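Local atomic coordinates of beta-galactosidase (Bacillus circulans subsp. alkalophilus, PDB entry 3TTY), a protein that hydrolyses beta-galactosides, releasing terminal galactose from their non-reducing ends, through a pocket at the mouth of a TIM barrel. Residues 149-154 against 263-268; 250-255 against 305-310; 272-277 against 292-297; 286-291 against 335-340. All blocks are in the same frame, centred on the assembly; numbering follows the deposited sequence.

Contact 1: 149-154 against 263-268; sequences NEYGGY and FKWAKE. With GLA (alpha-D-galactopyranose), chain H.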
# COMPACT_ATOMS: atom_id res chain seq x y z
N ASN A 149 -17.75 -19.80 16.16
CA ASN A 149 -18.17 -18.46 15.79
C ASN A 149 -17.43 -18.02 14.53
O ASN A 149 -16.21 -18.12 14.47
CB ASN A 149 -17.90 -17.45 16.91
CG ASN A 149 -18.60 -16.12 16.67
OD1 ASN A 149 -19.82 -16.05 16.67
ND2 ASN A 149 -17.82 -15.07 16.44
N GLU A 150 -18.19 -17.55 13.54
CA GLU A 150 -17.63 -17.12 12.25
C GLU A 150 -16.35 -17.86 11.81
O GLU A 150 -15.26 -17.30 11.80
CB GLU A 150 -17.39 -15.59 12.24
CG GLU A 150 -18.64 -14.74 12.41
CD GLU A 150 -18.44 -13.29 11.96
OE1 GLU A 150 -17.29 -12.79 11.99
OE2 GLU A 150 -19.45 -12.66 11.57
N TYR A 151 -16.49 -19.14 11.46
CA TYR A 151 -15.42 -19.88 10.80
C TYR A 151 -14.85 -19.09 9.61
O TYR A 151 -15.59 -18.49 8.83
CB TYR A 151 -15.95 -21.21 10.30
CG TYR A 151 -16.17 -22.28 11.34
CD1 TYR A 151 -15.10 -22.91 11.95
CD2 TYR A 151 -17.45 -22.71 11.68
CE1 TYR A 151 -15.28 -23.91 12.87
CE2 TYR A 151 -17.65 -23.72 12.60
CZ TYR A 151 -16.56 -24.32 13.19
OH TYR A 151 -16.72 -25.33 14.11
N GLY A 152 -13.53 -19.09 9.44
CA GLY A 152 -12.95 -18.34 8.34
C GLY A 152 -11.45 -18.18 8.39
O GLY A 152 -10.81 -18.58 9.36
N GLY A 153 -10.89 -17.60 7.33
CA GLY A 153 -9.45 -17.46 7.20
C GLY A 153 -8.79 -18.75 6.73
O GLY A 153 -9.29 -19.84 6.98
N TYR A 154 -7.66 -18.63 6.05
CA TYR A 154 -6.94 -19.79 5.57
C TYR A 154 -5.69 -20.03 6.40
O TYR A 154 -5.17 -19.10 7.02
CB TYR A 154 -6.53 -19.62 4.11
CG TYR A 154 -7.68 -19.57 3.17
CD1 TYR A 154 -8.85 -20.27 3.44
CD2 TYR A 154 -7.62 -18.82 2.01
CE1 TYR A 154 -9.92 -20.22 2.58
CE2 TYR A 154 -8.69 -18.76 1.14
CZ TYR A 154 -9.84 -19.47 1.43
OH TYR A 154 -10.91 -19.42 0.56
N PHE A 263 -22.70 -22.63 0.08
CA PHE A 263 -23.66 -23.59 -0.46
C PHE A 263 -23.36 -24.98 0.04
O PHE A 263 -24.26 -25.71 0.45
CB PHE A 263 -23.72 -23.53 -1.99
CG PHE A 263 -24.57 -22.41 -2.51
CD1 PHE A 263 -25.93 -22.39 -2.25
CD2 PHE A 263 -24.01 -21.36 -3.19
CE1 PHE A 263 -26.71 -21.35 -2.70
CE2 PHE A 263 -24.79 -20.31 -3.64
CZ PHE A 263 -26.13 -20.31 -3.40
N LYS A 264 -22.09 -25.33 0.04
CA LYS A 264 -21.64 -26.60 0.54
C LYS A 264 -21.74 -26.64 2.08
O LYS A 264 -22.08 -27.67 2.66
CB LYS A 264 -20.21 -26.85 0.06
CG LYS A 264 -19.54 -28.08 0.63
CD LYS A 264 -18.32 -28.44 -0.20
CE LYS A 264 -17.54 -29.61 0.42
NZ LYS A 264 -16.46 -30.07 -0.51
N TRP A 265 -21.48 -25.52 2.73
CA TRP A 265 -21.65 -25.46 4.19
C TRP A 265 -23.10 -25.70 4.61
O TRP A 265 -23.35 -26.45 5.56
CB TRP A 265 -21.14 -24.12 4.74
CG TRP A 265 -19.65 -24.08 4.98
CD1 TRP A 265 -18.67 -24.10 4.04
CD2 TRP A 265 -18.98 -24.02 6.26
NE1 TRP A 265 -17.43 -24.07 4.64
CE2 TRP A 265 -17.59 -24.02 6.01
CE3 TRP A 265 -19.43 -23.97 7.59
CZ2 TRP A 265 -16.64 -23.97 7.03
CZ3 TRP A 265 -18.48 -23.93 8.61
CH2 TRP A 265 -17.10 -23.93 8.32
N ALA A 266 -24.05 -25.08 3.91
CA ALA A 266 -25.44 -25.05 4.36
C ALA A 266 -26.08 -26.43 4.36
O ALA A 266 -27.00 -26.70 5.14
CB ALA A 266 -26.27 -24.06 3.52
N LYS A 267 -25.59 -27.31 3.50
CA LYS A 267 -26.11 -28.67 3.42
C LYS A 267 -25.86 -29.40 4.74
O LYS A 267 -26.61 -30.31 5.10
CB LYS A 267 -25.48 -29.43 2.26
CG LYS A 267 -25.79 -28.84 0.89
CD LYS A 267 -25.15 -29.69 -0.22
CE LYS A 267 -25.41 -29.12 -1.61
NZ LYS A 267 -26.87 -28.96 -1.89
N GLU A 268 -24.84 -28.97 5.47
CA GLU A 268 -24.46 -29.61 6.72
C GLU A 268 -25.11 -28.95 7.94
O GLU A 268 -24.92 -29.42 9.07
CB GLU A 268 -22.93 -29.60 6.88
CG GLU A 268 -22.18 -30.09 5.66
CD GLU A 268 -22.43 -31.57 5.31
OE1 GLU A 268 -22.84 -32.37 6.19
OE2 GLU A 268 -22.21 -31.93 4.13
C1 GLA H . -19.04 -10.60 14.11
C2 GLA H . -18.78 -11.52 15.32
C3 GLA H . -19.24 -10.90 16.66
C4 GLA H . -18.70 -9.49 16.72
C5 GLA H . -19.12 -8.72 15.47
C6 GLA H . -18.63 -7.27 15.60
O1 GLA H . -20.41 -10.44 13.73
O2 GLA H . -19.44 -12.77 15.14
O3 GLA H . -18.74 -11.64 17.79
O4 GLA H . -17.28 -9.60 16.75
O5 GLA H . -18.50 -9.30 14.32
O6 GLA H . -19.32 -6.43 14.66

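Contact 2: 250-255 against 305-310; sequences TTNLMG and LMEQTP. With GLA (alpha-D-galactopyranose), chain H.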
# COMPACT_ATOMS: atom_id res chain seq x y z
N THR A 250 -26.53 -24.69 14.33
CA THR A 250 -26.09 -23.76 13.29
C THR A 250 -24.70 -23.24 13.61
O THR A 250 -24.13 -23.53 14.67
CB THR A 250 -27.06 -22.57 13.15
OG1 THR A 250 -26.73 -21.81 11.99
CG2 THR A 250 -26.99 -21.65 14.38
N THR A 251 -24.15 -22.48 12.67
CA THR A 251 -22.99 -21.65 12.94
C THR A 251 -23.23 -20.35 12.18
O THR A 251 -24.05 -20.32 11.27
CB THR A 251 -21.65 -22.35 12.56
OG1 THR A 251 -20.56 -21.51 12.96
CG2 THR A 251 -21.56 -22.63 11.04
N ASN A 252 -22.58 -19.26 12.57
CA ASN A 252 -22.94 -17.97 12.00
C ASN A 252 -22.08 -17.55 10.80
O ASN A 252 -20.85 -17.43 10.91
CB ASN A 252 -23.03 -16.86 13.06
CG ASN A 252 -21.80 -16.77 13.95
OD1 ASN A 252 -21.00 -17.70 14.02
ND2 ASN A 252 -21.65 -15.65 14.65
N LEU A 253 -22.74 -17.34 9.66
CA LEU A 253 -22.06 -17.08 8.39
C LEU A 253 -22.01 -15.59 8.07
O LEU A 253 -22.66 -14.77 8.73
CB LEU A 253 -22.74 -17.83 7.24
CG LEU A 253 -23.18 -19.27 7.53
CD1 LEU A 253 -23.74 -19.91 6.27
CD2 LEU A 253 -22.04 -20.10 8.08
N MET A 254 -21.27 -15.25 7.02
CA MET A 254 -20.95 -13.84 6.77
C MET A 254 -21.38 -13.36 5.39
O MET A 254 -20.72 -12.53 4.77
CB MET A 254 -19.46 -13.58 7.02
CG MET A 254 -19.08 -13.80 8.48
SD MET A 254 -17.31 -13.72 8.83
CE MET A 254 -16.78 -15.31 8.21
N GLY A 255 -22.51 -13.88 4.91
CA GLY A 255 -23.08 -13.41 3.66
C GLY A 255 -22.19 -13.69 2.47
O GLY A 255 -21.84 -14.84 2.20
N LEU A 305 -31.21 -14.28 11.52
CA LEU A 305 -30.33 -13.13 11.62
C LEU A 305 -29.73 -13.35 13.00
O LEU A 305 -30.42 -13.18 14.02
CB LEU A 305 -31.12 -11.82 11.61
CG LEU A 305 -30.57 -10.50 11.05
CD1 LEU A 305 -30.89 -9.31 11.97
CD2 LEU A 305 -29.09 -10.55 10.71
N MET A 306 -28.47 -13.78 13.04
CA MET A 306 -27.83 -14.05 14.32
C MET A 306 -27.29 -12.75 14.90
O MET A 306 -27.33 -12.55 16.11
CB MET A 306 -26.70 -15.07 14.16
CG MET A 306 -25.99 -15.47 15.46
SD MET A 306 -27.00 -16.48 16.55
CE MET A 306 -27.23 -17.96 15.56
N GLU A 307 -26.81 -11.86 14.03
CA GLU A 307 -26.31 -10.57 14.50
C GLU A 307 -26.56 -9.40 13.55
O GLU A 307 -26.78 -9.57 12.34
CB GLU A 307 -24.81 -10.60 14.78
CG GLU A 307 -24.29 -11.75 15.60
CD GLU A 307 -22.78 -11.77 15.55
OE1 GLU A 307 -22.21 -10.68 15.37
OE2 GLU A 307 -22.16 -12.86 15.67
N GLN A 308 -26.48 -8.22 14.14
CA GLN A 308 -26.49 -6.92 13.48
C GLN A 308 -26.24 -6.00 14.67
O GLN A 308 -26.51 -6.38 15.81
CB GLN A 308 -27.86 -6.61 12.85
CG GLN A 308 -29.01 -6.48 13.85
CD GLN A 308 -30.35 -6.10 13.21
OE1 GLN A 308 -30.43 -5.81 12.03
NE2 GLN A 308 -31.39 -6.10 14.02
N THR A 309 -25.72 -4.80 14.45
CA THR A 309 -25.57 -3.91 15.59
C THR A 309 -26.88 -3.15 15.85
O THR A 309 -27.61 -2.83 14.91
CB THR A 309 -24.40 -2.93 15.41
OG1 THR A 309 -24.44 -1.95 16.45
CG2 THR A 309 -24.49 -2.23 14.07
N PRO A 310 -27.20 -2.90 17.13
CA PRO A 310 -28.34 -2.02 17.42
C PRO A 310 -28.03 -0.54 17.13
O PRO A 310 -28.96 0.27 17.05
CB PRO A 310 -28.60 -2.25 18.92
CG PRO A 310 -27.37 -2.88 19.46
CD PRO A 310 -26.72 -3.63 18.32
C1 GLA H . -19.04 -10.60 14.11
C2 GLA H . -18.78 -11.52 15.32
C3 GLA H . -19.24 -10.90 16.66
C4 GLA H . -18.70 -9.49 16.72
C5 GLA H . -19.12 -8.72 15.47
C6 GLA H . -18.63 -7.27 15.60
O1 GLA H . -20.41 -10.44 13.73
O2 GLA H . -19.44 -12.77 15.14
O3 GLA H . -18.74 -11.64 17.79
O4 GLA H . -17.28 -9.60 16.75
O5 GLA H . -18.50 -9.30 14.32
O6 GLA H . -19.32 -6.43 14.66

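Contact 3: 272-277 against 292-297; sequences VSWDNY and NLMRGL. With GLA (alpha-D-galactopyranose), chain H.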
# COMPACT_ATOMS: atom_id res chain seq x y z
N VAL A 272 -29.64 -21.89 8.44
CA VAL A 272 -28.62 -20.90 8.19
C VAL A 272 -28.78 -19.78 9.20
O VAL A 272 -29.87 -19.52 9.69
CB VAL A 272 -28.73 -20.34 6.77
CG1 VAL A 272 -27.87 -19.09 6.60
CG2 VAL A 272 -28.37 -21.42 5.75
N SER A 273 -27.67 -19.14 9.57
CA SER A 273 -27.73 -17.92 10.36
C SER A 273 -26.61 -17.05 9.86
O SER A 273 -25.63 -17.55 9.29
CB SER A 273 -27.57 -18.23 11.85
OG SER A 273 -26.25 -18.61 12.17
N TRP A 274 -26.74 -15.74 10.03
CA TRP A 274 -25.71 -14.84 9.52
C TRP A 274 -25.68 -13.50 10.24
O TRP A 274 -26.57 -13.18 11.03
CB TRP A 274 -25.82 -14.68 8.00
CG TRP A 274 -26.64 -13.53 7.45
CD1 TRP A 274 -28.01 -13.41 7.46
CD2 TRP A 274 -26.14 -12.39 6.74
NE1 TRP A 274 -28.38 -12.24 6.82
CE2 TRP A 274 -27.26 -11.60 6.37
CE3 TRP A 274 -24.85 -11.95 6.40
CZ2 TRP A 274 -27.13 -10.40 5.67
CZ3 TRP A 274 -24.73 -10.75 5.70
CH2 TRP A 274 -25.86 -9.99 5.35
N ASP A 275 -24.63 -12.75 9.95
CA ASP A 275 -24.31 -11.54 10.69
C ASP A 275 -24.28 -10.36 9.72
O ASP A 275 -23.38 -10.24 8.89
CB ASP A 275 -22.95 -11.71 11.40
CG ASP A 275 -22.89 -12.98 12.28
OD1 ASP A 275 -23.95 -13.45 12.76
OD2 ASP A 275 -21.78 -13.51 12.50
N ASN A 276 -25.29 -9.49 9.82
CA ASN A 276 -25.47 -8.41 8.86
C ASN A 276 -25.02 -7.05 9.38
O ASN A 276 -25.64 -6.47 10.28
CB ASN A 276 -26.93 -8.34 8.41
CG ASN A 276 -27.20 -7.18 7.49
OD1 ASN A 276 -28.27 -6.56 7.53
ND2 ASN A 276 -26.23 -6.86 6.65
N TYR A 277 -23.93 -6.55 8.80
CA TYR A 277 -23.32 -5.29 9.20
C TYR A 277 -23.12 -4.34 8.03
O TYR A 277 -22.00 -4.21 7.51
CB TYR A 277 -21.99 -5.54 9.90
CG TYR A 277 -22.16 -6.24 11.24
CD1 TYR A 277 -22.38 -5.50 12.40
CD2 TYR A 277 -22.11 -7.62 11.34
CE1 TYR A 277 -22.54 -6.13 13.63
CE2 TYR A 277 -22.27 -8.26 12.56
CZ TYR A 277 -22.49 -7.51 13.70
OH TYR A 277 -22.66 -8.13 14.91
N ASN A 292 -31.01 -12.36 0.89
CA ASN A 292 -31.55 -13.22 -0.16
C ASN A 292 -30.69 -14.46 -0.35
O ASN A 292 -31.18 -15.58 -0.32
CB ASN A 292 -31.65 -12.44 -1.47
CG ASN A 292 -32.67 -13.03 -2.42
OD1 ASN A 292 -32.72 -14.25 -2.63
ND2 ASN A 292 -33.49 -12.17 -3.01
N LEU A 293 -29.39 -14.25 -0.52
CA LEU A 293 -28.47 -15.36 -0.70
C LEU A 293 -28.52 -16.31 0.49
O LEU A 293 -28.35 -17.51 0.34
CB LEU A 293 -27.03 -14.84 -0.88
CG LEU A 293 -25.96 -15.92 -1.06
CD1 LEU A 293 -26.18 -16.68 -2.37
CD2 LEU A 293 -24.59 -15.29 -1.04
N MET A 294 -28.75 -15.78 1.68
CA MET A 294 -28.74 -16.63 2.86
C MET A 294 -29.97 -17.53 2.86
O MET A 294 -29.93 -18.67 3.35
CB MET A 294 -28.69 -15.80 4.15
CG MET A 294 -27.41 -14.98 4.34
SD MET A 294 -25.90 -15.93 4.52
CE MET A 294 -25.33 -15.98 2.82
N ARG A 295 -31.05 -17.01 2.32
CA ARG A 295 -32.26 -17.79 2.13
C ARG A 295 -32.00 -18.88 1.10
O ARG A 295 -32.48 -20.01 1.22
CB ARG A 295 -33.40 -16.89 1.67
CG ARG A 295 -34.70 -17.60 1.46
CD ARG A 295 -35.80 -16.60 1.15
NE ARG A 295 -35.83 -16.17 -0.25
CZ ARG A 295 -35.68 -14.92 -0.67
NH1 ARG A 295 -35.44 -13.94 0.20
NH2 ARG A 295 -35.76 -14.64 -1.97
N GLY A 296 -31.23 -18.54 0.07
CA GLY A 296 -30.97 -19.48 -1.01
C GLY A 296 -30.04 -20.62 -0.62
O GLY A 296 -30.05 -21.67 -1.26
N LEU A 297 -29.25 -20.42 0.42
CA LEU A 297 -28.29 -21.45 0.80
C LEU A 297 -28.99 -22.78 1.04
O LEU A 297 -28.44 -23.83 0.75
CB LEU A 297 -27.46 -21.02 2.02
CG LEU A 297 -26.51 -19.83 1.85
CD1 LEU A 297 -25.62 -19.66 3.08
CD2 LEU A 297 -25.66 -20.01 0.58
C1 GLA H . -19.04 -10.60 14.11
C2 GLA H . -18.78 -11.52 15.32
C3 GLA H . -19.24 -10.90 16.66
C4 GLA H . -18.70 -9.49 16.72
C5 GLA H . -19.12 -8.72 15.47
C6 GLA H . -18.63 -7.27 15.60
O1 GLA H . -20.41 -10.44 13.73
O2 GLA H . -19.44 -12.77 15.14
O3 GLA H . -18.74 -11.64 17.79
O4 GLA H . -17.28 -9.60 16.75
O5 GLA H . -18.50 -9.30 14.32
O6 GLA H . -19.32 -6.43 14.66

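Contact 4: 286-291 against 335-340; sequences FTAMAH and VAHGAD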
# COMPACT_ATOMS: atom_id res chain seq x y z
N PHE A 286 -27.86 -4.17 -2.03
CA PHE A 286 -26.83 -5.15 -1.73
C PHE A 286 -27.11 -5.93 -0.45
O PHE A 286 -27.01 -7.16 -0.44
CB PHE A 286 -25.43 -4.54 -1.67
CG PHE A 286 -24.37 -5.56 -1.38
CD1 PHE A 286 -23.83 -6.32 -2.41
CD2 PHE A 286 -23.94 -5.79 -0.08
CE1 PHE A 286 -22.87 -7.29 -2.15
CE2 PHE A 286 -22.98 -6.76 0.18
CZ PHE A 286 -22.45 -7.51 -0.85
N THR A 287 -27.45 -5.25 0.64
CA THR A 287 -27.73 -6.02 1.85
C THR A 287 -28.99 -6.88 1.66
O THR A 287 -29.08 -7.98 2.20
CB THR A 287 -27.68 -5.20 3.20
OG1 THR A 287 -28.93 -5.26 3.89
CG2 THR A 287 -27.27 -3.78 2.98
N ALA A 288 -29.92 -6.43 0.83
CA ALA A 288 -31.06 -7.27 0.46
C ALA A 288 -30.59 -8.53 -0.30
O ALA A 288 -31.06 -9.65 -0.05
CB ALA A 288 -32.07 -6.48 -0.37
N MET A 289 -29.67 -8.33 -1.24
CA MET A 289 -29.11 -9.45 -1.99
C MET A 289 -28.41 -10.45 -1.05
O MET A 289 -28.48 -11.67 -1.28
CB MET A 289 -28.16 -8.95 -3.08
CG MET A 289 -27.77 -10.03 -4.10
SD MET A 289 -26.62 -9.48 -5.36
CE MET A 289 -25.27 -8.87 -4.35
N ALA A 290 -27.77 -9.95 -0.00
CA ALA A 290 -27.12 -10.83 0.98
C ALA A 290 -28.11 -11.66 1.83
O ALA A 290 -27.91 -12.87 2.02
CB ALA A 290 -26.14 -10.05 1.87
N HIS A 291 -29.16 -11.03 2.35
CA HIS A 291 -30.19 -11.77 3.07
C HIS A 291 -30.75 -12.81 2.11
O HIS A 291 -30.96 -13.97 2.47
CB HIS A 291 -31.35 -10.87 3.51
CG HIS A 291 -30.99 -9.85 4.55
ND1 HIS A 291 -30.53 -10.17 5.80
CD2 HIS A 291 -31.09 -8.49 4.52
CE1 HIS A 291 -30.33 -9.06 6.50
NE2 HIS A 291 -30.67 -8.03 5.74
N VAL A 335 -36.14 -9.70 7.80
CA VAL A 335 -37.33 -10.54 7.89
C VAL A 335 -37.98 -10.70 6.52
O VAL A 335 -38.39 -11.79 6.13
CB VAL A 335 -38.35 -9.96 8.89
CG1 VAL A 335 -39.60 -10.84 8.93
CG2 VAL A 335 -37.72 -9.83 10.27
N ALA A 336 -38.05 -9.59 5.78
CA ALA A 336 -38.62 -9.55 4.44
C ALA A 336 -37.96 -10.56 3.50
O ALA A 336 -38.57 -11.03 2.55
CB ALA A 336 -38.48 -8.14 3.87
N HIS A 337 -36.69 -10.88 3.77
CA HIS A 337 -35.96 -11.78 2.88
C HIS A 337 -35.78 -13.19 3.41
O HIS A 337 -35.10 -14.00 2.79
CB HIS A 337 -34.64 -11.15 2.44
CG HIS A 337 -34.83 -9.95 1.58
ND1 HIS A 337 -35.23 -10.03 0.26
CD2 HIS A 337 -34.73 -8.63 1.86
CE1 HIS A 337 -35.34 -8.81 -0.24
NE2 HIS A 337 -35.04 -7.94 0.71
N GLY A 338 -36.43 -13.50 4.53
CA GLY A 338 -36.47 -14.88 5.00
C GLY A 338 -36.05 -15.07 6.44
O GLY A 338 -36.08 -16.19 6.95
N ALA A 339 -35.66 -14.00 7.11
CA ALA A 339 -35.21 -14.11 8.50
C ALA A 339 -36.37 -14.35 9.46
O ALA A 339 -37.37 -13.64 9.42
CB ALA A 339 -34.43 -12.85 8.91
N ASP A 340 -36.25 -15.36 10.31
CA ASP A 340 -37.27 -15.67 11.30
C ASP A 340 -36.79 -15.38 12.72
O ASP A 340 -37.39 -15.82 13.70
CB ASP A 340 -37.74 -17.13 11.18
CG ASP A 340 -38.85 -17.30 10.15
OD1 ASP A 340 -39.19 -16.30 9.48
OD2 ASP A 340 -39.36 -18.44 10.00

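Contact 1: 149-154 against 263-268
The rings of Y151 and W265 meet obliquely, with centroids 5.3 Å apart and planes inclined by 50°. At the edge of the indole, near its plane, lies Y151 CD2, which is 3.5 Å from W265 CZ3. The neighbouring rim atom, W265 CH2, reaches back to Y151 CB at 3.6 Å, so the outer edge of the benzene part follows the tyrosine from its root onto the ring. Y151 has its CG anti to the carbonyl carbon (chi1 -76°), which turns the phenol toward the helix, while the residues just before it in the same loop face the galactose. There N149 ND2 donates to GLA O2 over 3.1 Å with an N-H...O angle of 154°, and E150 brings OE2 to 3.2 Å from GLA O1. Shortening E150 to an alanine is likely to open a gap beside C1 and O2 of the sugar, leaving that side of the anomeric carbon less closely lined. The backbone N of E150 is tied to N252 OD1, which helps fix the loop relative to the next strand. W265 NE1 is bonded to S226 OG, and the indole also packs on L230, both on helix 215-243. T251 of barrel strand 249-253 touches both rings, so the aromatic pair joins the loop after strand 142-146 to helix 262-266 across that strand.

Contact 2: 250-255 against 305-310
M306 reaches inside the (beta/alpha)8 barrel toward T250 and N252, across the strand 273-275 that lies between strands 249-253 and 303-307 in the sheet. From CB, which points toward the 250-255 segment, the chain runs to CG, 4.1 Å from N252 CB. Beyond CG it folds, with chi2 at 71° and a second bend about the CG-SD bond, and SD carries CE round to T250 CG2, tip to tip at 3.9 Å. These methyl and methylene contacts are apolar, and an N252 to M306 CA separation of 6.7 Å despite the intervening strand is consistent with the strong curvature of the barrel wall. The other branch of T250, OG1, is bonded to V271 O. One residue along, the chemistry turns polar. E307 is extended beyond CG, which delivers its carboxylate to the sugar: OE2 accepts from GLA O2 at 2.8 Å. OE1 is paired with GLA O1 at a separation too short to be read closely, and it is also bonded to Y277 OH. The end of barrel strand seven, where E307 sits, is where clan GH-A glycosidases place one of their two carboxylates, consistent with such a role here. N252 ND2 has its stronger partner in N149 OD1. Its bond to E307 OE2 is weak: 3.0 Å long, bent to 124° at the hydrogen, with amide and carboxylate planes 48° apart.

Contact 3: 272-277 against 292-297
M294 lays its CG over one face of the W274 indole, 3.5 Å from the centroid of the five-membered ring and 12° off its normal, which meets the geometry of a CH-pi contact. The methionine chain, bent at chi2 and chi3, then brings SD to 4.3 Å from the same centroid, an oblique Met-aromatic contact at 32° from the normal. N276 CB lies over the opposite face, toward its rim, so both faces have a neighbour. Beside it V272 spreads its two methyls: CG2 meets L297 CB at 3.9 Å, while CG1 lies 4.2 Å from M294 CB. In the next shell, W274 NE1 is hydrogen-bonded to H291 ND1, one turn before M294 on helix 284-296, and F303 meets the indole from strand 303-307. The helix thereby packs on strand 273-275 within a beta-alpha-beta unit. Past W274 the strand's end serves the galactose: GLA O6 sits above one face of the Y277 ring, and D275 OD2 is 3.6 Å from GLA O1. Dispersion therefore carries the join between strand and helix, and because the indole N-H must be the donor, H291 ND1 acts as acceptor, which probably favours a proton on NE2 of that histidine.

Contact 4: 286-291 against 335-340
H291 and H337 approach to 5.8 Å between CA atoms, where the middle of helix 284-296 passes the end of helix 326-336. The second helix closes in a Schellman motif: G338 N bonds to V335 O at 3.1 Å and A339 N to A334 O, with G338 as the C-prime residue at a phi of 128°. That turn leads the chain directly into barrel strand 339-344, and it presents H337 to the first helix. With its CG anti to the carbonyl carbon (chi1 -66°), H337 extends along the helix surface. Its CB touches H291 CB at 3.5 Å, and at the far end NE2 lies 3.5 Å from A288 CB, so the residue spans one helical turn. The carbonyl A288 O stands 4.1 Å above the centre of one imidazole face, a packing contact. NE2 finds its polar partner outside both segments, in E618 OE2. A leucine at H337 would probably still fill some of the space against A288 but would leave the E618 carboxylate without its mate. The backbone O of H337 accepts a bond from R295 NH1, a further tie to helix 284-296. D340 forms a salt bridge with R622, and V335 and A336 pack on F631, so this corner also meets the C-terminal beta domain. Consecutive outer helices packed side by side, the second turning sharply into the next parallel strand, are the repeating pattern of a (beta/alpha)8 barrel.

In the fold
All four contacts are buried and lie within the barrel domain, and they differ mainly in polarity and in which parts of it they join. Contacts 1 to 3 each include residues that line the galactose, but only in contact 2 does a sugar-binding side chain also take part in the pairing between segments. Contacts 1 and 3 instead pair apolar or aromatic groups behind the pocket, using helices 262-266 and 284-296. Contacts 3 and 4 share helix 284-296, which faces strand 273-275 in one and the end of helix 326-336 in the other. Contact 4, whose H291 side chain is about 12 Å from the galactose, looks outward to the C-terminal domain. Contact 3 is nested in the chain loop that contact 2 closes.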